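Local structure of dihydrofolate reductase (Enterococcus faecalis, 4M7U) at residues A11-D17 with V120-I126. The protein catalyses the NADPH-dependent reduction of 7,8-dihydrofolate to tetrahydrofolate, a step probably needed for making glycine, purines and DNA precursors. Residues are numbered along the deposited sequence; the frame is centred on the assembly and turned at random.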
# COMPACT_ATOMS: atom_id res chain seq x y z
N ALA A 11 6.93 -3.49 -2.74
CA ALA A 11 6.19 -2.61 -3.62
C ALA A 11 5.26 -1.81 -2.72
O ALA A 11 4.67 -2.37 -1.80
CB ALA A 11 5.36 -3.41 -4.62
N ALA A 12 5.14 -0.51 -2.97
CA ALA A 12 4.09 0.26 -2.32
C ALA A 12 2.95 0.47 -3.33
O ALA A 12 3.20 0.83 -4.49
CB ALA A 12 4.62 1.59 -1.81
N ILE A 13 1.72 0.22 -2.90
CA ILE A 13 0.56 0.40 -3.77
C ILE A 13 -0.51 1.25 -3.09
O ILE A 13 -0.84 1.04 -1.92
CB ILE A 13 -0.04 -0.94 -4.22
CG1 ILE A 13 -1.17 -0.71 -5.23
CG2 ILE A 13 -0.60 -1.69 -3.04
CD1 ILE A 13 -1.61 -1.97 -5.94
N TRP A 14 -1.06 2.22 -3.81
CA TRP A 14 -2.10 3.05 -3.22
C TRP A 14 -2.88 3.77 -4.30
O TRP A 14 -2.42 3.87 -5.44
CB TRP A 14 -1.53 4.04 -2.19
CG TRP A 14 -0.83 5.24 -2.77
CD1 TRP A 14 -1.35 6.49 -2.94
CD2 TRP A 14 0.53 5.29 -3.25
NE1 TRP A 14 -0.40 7.32 -3.50
CE2 TRP A 14 0.75 6.61 -3.70
CE3 TRP A 14 1.56 4.35 -3.32
CZ2 TRP A 14 1.99 7.01 -4.22
CZ3 TRP A 14 2.79 4.75 -3.84
CH2 TRP A 14 2.99 6.07 -4.29
N ALA A 15 -4.06 4.24 -3.91
CA ALA A 15 -4.83 5.16 -4.74
C ALA A 15 -4.93 6.47 -3.98
O ALA A 15 -5.08 6.48 -2.75
CB ALA A 15 -6.21 4.61 -5.02
N GLN A 16 -4.82 7.58 -4.70
CA GLN A 16 -5.02 8.91 -4.12
C GLN A 16 -5.77 9.81 -5.10
O GLN A 16 -5.78 9.53 -6.31
CB GLN A 16 -3.67 9.54 -3.77
CG GLN A 16 -2.84 9.88 -4.99
CD GLN A 16 -1.57 10.61 -4.65
OE1 GLN A 16 -0.64 10.03 -4.06
NE2 GLN A 16 -1.52 11.89 -5.00
N ASP A 17 -6.36 10.89 -4.57
CA ASP A 17 -7.04 11.90 -5.39
C ASP A 17 -6.05 13.01 -5.78
O ASP A 17 -4.88 12.95 -5.41
CB ASP A 17 -8.31 12.43 -4.70
CG ASP A 17 -8.04 13.50 -3.65
OD1 ASP A 17 -6.85 13.77 -3.31
OD2 ASP A 17 -9.05 14.08 -3.15
N VAL A 120 9.48 -0.43 -6.08
CA VAL A 120 8.51 0.00 -7.07
C VAL A 120 7.34 0.65 -6.36
O VAL A 120 7.02 0.25 -5.24
CB VAL A 120 8.03 -1.19 -7.96
CG1 VAL A 120 7.62 -2.34 -7.09
CG2 VAL A 120 6.87 -0.79 -8.87
N LEU A 121 6.74 1.66 -7.00
CA LEU A 121 5.51 2.30 -6.54
C LEU A 121 4.41 2.07 -7.58
O LEU A 121 4.57 2.37 -8.77
CB LEU A 121 5.71 3.81 -6.36
CG LEU A 121 6.92 4.23 -5.51
CD1 LEU A 121 7.02 5.75 -5.48
CD2 LEU A 121 6.81 3.68 -4.07
N TYR A 122 3.28 1.53 -7.12
CA TYR A 122 2.08 1.45 -7.95
C TYR A 122 1.07 2.45 -7.44
O TYR A 122 0.50 2.28 -6.35
CB TYR A 122 1.48 0.05 -7.86
CG TYR A 122 2.38 -1.03 -8.41
CD1 TYR A 122 2.88 -2.03 -7.59
CD2 TYR A 122 2.71 -1.07 -9.76
CE1 TYR A 122 3.69 -3.04 -8.09
CE2 TYR A 122 3.52 -2.08 -10.28
CZ TYR A 122 4.00 -3.05 -9.43
OH TYR A 122 4.81 -4.05 -9.93
N ARG A 123 0.83 3.51 -8.20
CA ARG A 123 -0.10 4.56 -7.78
C ARG A 123 -1.27 4.71 -8.73
O ARG A 123 -1.10 4.83 -9.95
CB ARG A 123 0.62 5.92 -7.67
CG ARG A 123 -0.32 7.05 -7.24
CD ARG A 123 0.45 8.35 -7.01
NE ARG A 123 0.74 9.05 -8.26
CZ ARG A 123 1.06 10.34 -8.33
NH1 ARG A 123 1.14 11.07 -7.22
NH2 ARG A 123 1.28 10.90 -9.51
N THR A 124 -2.48 4.70 -8.16
CA THR A 124 -3.67 5.02 -8.94
C THR A 124 -4.02 6.48 -8.69
O THR A 124 -4.45 6.84 -7.59
CB THR A 124 -4.87 4.16 -8.55
OG1 THR A 124 -4.58 2.78 -8.80
CG2 THR A 124 -6.12 4.58 -9.35
N MET A 125 -3.80 7.33 -9.69
CA MET A 125 -4.08 8.76 -9.55
C MET A 125 -5.51 9.04 -10.00
O MET A 125 -5.86 8.85 -11.17
CB MET A 125 -3.06 9.57 -10.37
CG MET A 125 -3.26 11.10 -10.30
SD MET A 125 -3.44 11.75 -8.62
CE MET A 125 -1.76 12.08 -8.21
N ILE A 126 -6.36 9.47 -9.06
CA ILE A 126 -7.76 9.73 -9.37
C ILE A 126 -7.99 11.23 -9.56
O ILE A 126 -7.76 12.03 -8.64
CB ILE A 126 -8.67 9.19 -8.25
CG1 ILE A 126 -8.37 7.70 -7.98
CG2 ILE A 126 -10.12 9.38 -8.61
CD1 ILE A 126 -9.16 7.11 -6.80
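The side chain of Arg123 crosses over the indole of Trp14 at a slant, methylene by methylene, and it is worth following from its root. CB sits over one face of the six-membered ring, 4.1 Å from the centroid and 19° off the normal, a CH-pi contact. CG stays over the same indole near its rim, 3.7 Å from Trp14 CE2, and CD comes within 3.5 Å of Trp14 CZ2. With CG anti to the backbone N (chi1 179°) and the next torsion extended too, these methylenes are held against the ring; a bend at chi3 then turns the guanidinium, whose plane stands 72° from that of the indole. Met125 CE lies over one face of the guanidinium, towards its rim. NH1 passes the amide of Gln16 without bonding to it, while NH2 reaches a salt bridge with Glu165.

Gln16 in turn fixes the rotation of Trp14: NE1 gives OE1 a nearly straight bond of 2.8 Å, in the ring plane and on a lone pair of the oxygen. At the far end of the indole, Leu121 CB packs against Trp14 CZ3.

On the opposite face of the sheet, Ala11 CB meets Val120 CG1, Ile13 CG1 lies 3.8 Å from Tyr122 CB, and Ala15 CB touches Thr124 CB. Between the two faces runs a parallel ladder of six backbone hydrogen bonds, with Tyr122 N to Ala12 O shortest at 2.7 Å.

The two strands are neighbours in the central mixed sheet of the dihydrofolate reductase fold. Strand 101-104 flanks 11-17, and antiparallel strand 162-169 flanks 120-126. Helix 33-43 covers the Ile13 and Tyr122 face, where Asp35 bonds Thr124 OG1; on the other, Phe136 stacks on Trp14 and Phe111 meets it at an angle. Ala15 and Trp14 both belong to the NADP pocket.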